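Oxalate oxidase 1 (Hordeum vulgare, PDB 1FI2) oxidises oxalate with molecular oxygen to carbon dioxide and hydrogen peroxide in the plant apoplast, using a bound manganese ion, and also has superoxide dismutase activity. Local coordinates at residues E58-A62 with S155-G159. Numbering follows the deposited sequence.
Sequences ELDVA and SQNPG
The backbone N of V61 donates to the carbonyl O of Q156 over 3.0 Å, with an N-H...O angle of 158°, and lies in the carbonyl plane. This is the one direct hydrogen bond between 58-62 and 155-159, and it ties the turn that follows strand 54-59 to the loop after strand 147-153 of the cupin jelly roll. Carbon groups close round the same oxygen: CB of D60 comes within 3.4 Å of Q156 O, and V61 adds its branched side chain. With V61 CG1 set between its own backbone N and carbonyl carbon (chi1 71°), that methyl lies against the Q156 amide, 4.0 Å from NE2. Glutamine suits this buried place because its extended chain carries the amide past the valine, where OE1 accepts from T69 N and NE2 donates to N68 OD1. The N157 side chain runs alongside the D60 carboxylate, whose side chain is about 7 Å from that of the oxalate-binding N75. A single water accepts from G159 N at 2.9 Å and donates weakly to D60 OD1. S155 OG accepts from N157 N at 3.1 Å, forming an ST turn. D113 of a neighbouring subunit packs on D60 and N157. The chemistry implies a junction secured mainly by backbone, with valine carbons probably limiting water's access to its direct bond and one water weakly linking the aspartate across.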
ATOM      1  N   GLU A  58      21.194  16.749   3.691  1.00  8.25           N
ATOM      2  CA  GLU A  58      19.889  16.107   3.635  1.00  9.12           C
ATOM      3  C   GLU A  58      18.773  16.995   3.109  1.00  7.95           C
ATOM      4  O   GLU A  58      18.700  18.189   3.389  1.00  7.65           O
ATOM      5  CB  GLU A  58      19.498  15.586   5.025  1.00 11.10           C
ATOM      6  CG  GLU A  58      20.516  14.652   5.652  1.00 13.79           C
ATOM      7  CD  GLU A  58      19.930  13.766   6.731  1.00 15.64           C
ATOM      8  OE1 GLU A  58      19.658  12.576   6.457  1.00 16.79           O
ATOM      9  OE2 GLU A  58      19.736  14.250   7.865  1.00 17.11           O
ATOM     10  N   LEU A  59      17.840  16.361   2.393  1.00  7.07           N
ATOM     11  CA  LEU A  59      16.659  17.074   1.911  1.00  6.11           C
ATOM     12  C   LEU A  59      15.422  16.199   2.099  1.00  5.65           C
ATOM     13  O   LEU A  59      14.627  15.954   1.196  1.00  4.68           O
ATOM     14  CB  LEU A  59      16.823  17.560   0.475  1.00  6.39           C
ATOM     15  CG  LEU A  59      15.986  18.775   0.075  1.00  6.56           C
ATOM     16  CD1 LEU A  59      16.267  19.975   0.969  1.00  6.71           C
ATOM     17  CD2 LEU A  59      16.234  19.150  -1.381  1.00  6.18           C
ATOM     18  N   ASP A  60      15.317  15.676   3.319  1.00  5.05           N
ATOM     19  CA  ASP A  60      14.166  14.862   3.713  1.00  5.45           C
ATOM     20  C   ASP A  60      13.099  15.818   4.234  1.00  4.54           C
ATOM     21  O   ASP A  60      13.308  17.039   4.226  1.00  4.14           O
ATOM     22  CB  ASP A  60      14.548  13.800   4.725  1.00  6.87           C
ATOM     23  CG  ASP A  60      15.217  14.270   5.991  1.00  8.26           C
ATOM     24  OD1 ASP A  60      15.427  13.418   6.891  1.00 10.02           O
ATOM     25  OD2 ASP A  60      15.548  15.464   6.122  1.00  9.72           O
ATOM     26  N   VAL A  61      11.987  15.312   4.750  1.00  4.17           N
ATOM     27  CA  VAL A  61      10.890  16.161   5.209  1.00  3.88           C
ATOM     28  C   VAL A  61      11.253  17.126   6.320  1.00  4.25           C
ATOM     29  O   VAL A  61      10.696  18.232   6.364  1.00  4.06           O
ATOM     30  CB  VAL A  61       9.672  15.295   5.591  1.00  3.86           C
ATOM     31  CG1 VAL A  61       9.924  14.517   6.875  1.00  3.97           C
ATOM     32  CG2 VAL A  61       8.411  16.142   5.693  1.00  3.95           C
ATOM     33  N   ALA A  62      12.237  16.835   7.160  1.00  4.48           N
ATOM     34  CA  ALA A  62      12.692  17.769   8.184  1.00  4.85           C
ATOM     35  C   ALA A  62      13.355  19.000   7.576  1.00  5.02           C
ATOM     36  O   ALA A  62      13.316  20.081   8.176  1.00  4.83           O
ATOM     37  CB  ALA A  62      13.649  17.057   9.131  1.00  4.56           C
ATOM     38  N   SER A 155      10.600   7.725  -0.218  1.00  2.90           N
ATOM     39  CA  SER A 155      10.089   8.011   1.099  1.00  2.99           C
ATOM     40  C   SER A 155      10.444   9.457   1.451  1.00  2.72           C
ATOM     41  O   SER A 155      11.475   9.980   1.024  1.00  2.44           O
ATOM     42  CB  SER A 155      10.668   7.091   2.179  1.00  2.76           C
ATOM     43  OG  SER A 155      10.156   7.485   3.450  1.00  2.57           O
ATOM     44  N   GLN A 156       9.599  10.084   2.260  1.00  2.82           N
ATOM     45  CA  GLN A 156       9.856  11.432   2.753  1.00  2.82           C
ATOM     46  C   GLN A 156      10.886  11.388   3.883  1.00  3.45           C
ATOM     47  O   GLN A 156      11.453  12.408   4.274  1.00  2.77           O
ATOM     48  CB  GLN A 156       8.566  12.084   3.265  1.00  2.90           C
ATOM     49  CG  GLN A 156       7.993  11.436   4.518  1.00  2.34           C
ATOM     50  CD  GLN A 156       6.704  12.086   4.978  1.00  2.46           C
ATOM     51  OE1 GLN A 156       5.796  12.271   4.173  1.00  2.66           O
ATOM     52  NE2 GLN A 156       6.612  12.415   6.262  1.00  2.65           N
ATOM     53  N   ASN A 157      11.097  10.209   4.451  1.00  2.87           N
ATOM     54  CA  ASN A 157      12.030  10.000   5.552  1.00  3.31           C
ATOM     55  C   ASN A 157      12.590   8.587   5.473  1.00  3.36           C
ATOM     56  O   ASN A 157      12.188   7.679   6.203  1.00  3.06           O
ATOM     57  CB  ASN A 157      11.283  10.234   6.869  1.00  4.13           C
ATOM     58  CG  ASN A 157      12.170  10.256   8.089  1.00  4.74           C
ATOM     59  OD1 ASN A 157      11.777   9.854   9.191  1.00  5.55           O
ATOM     60  ND2 ASN A 157      13.385  10.751   7.898  1.00  5.14           N
ATOM     61  N   PRO A 158      13.540   8.359   4.564  1.00  3.40           N
ATOM     62  CA  PRO A 158      14.133   7.056   4.363  1.00  3.37           C
ATOM     63  C   PRO A 158      14.810   6.462   5.585  1.00  3.66           C
ATOM     64  O   PRO A 158      14.763   5.244   5.788  1.00  3.19           O
ATOM     65  CB  PRO A 158      15.130   7.245   3.222  1.00  3.94           C
ATOM     66  CG  PRO A 158      15.304   8.706   3.047  1.00  4.85           C
ATOM     67  CD  PRO A 158      14.091   9.373   3.631  1.00  3.88           C
ATOM     68  N   GLY A 159      15.463   7.315   6.362  1.00  3.26           N
ATOM     69  CA  GLY A 159      16.215   6.907   7.540  1.00  3.03           C
ATOM     70  C   GLY A 159      17.610   6.458   7.100  1.00  3.03           C
ATOM     71  O   GLY A 159      17.791   6.117   5.934  1.00  3.06           O
TER
HETATM   72  O   HOH W   1      15.930  10.165   6.311  1.00 13.74           O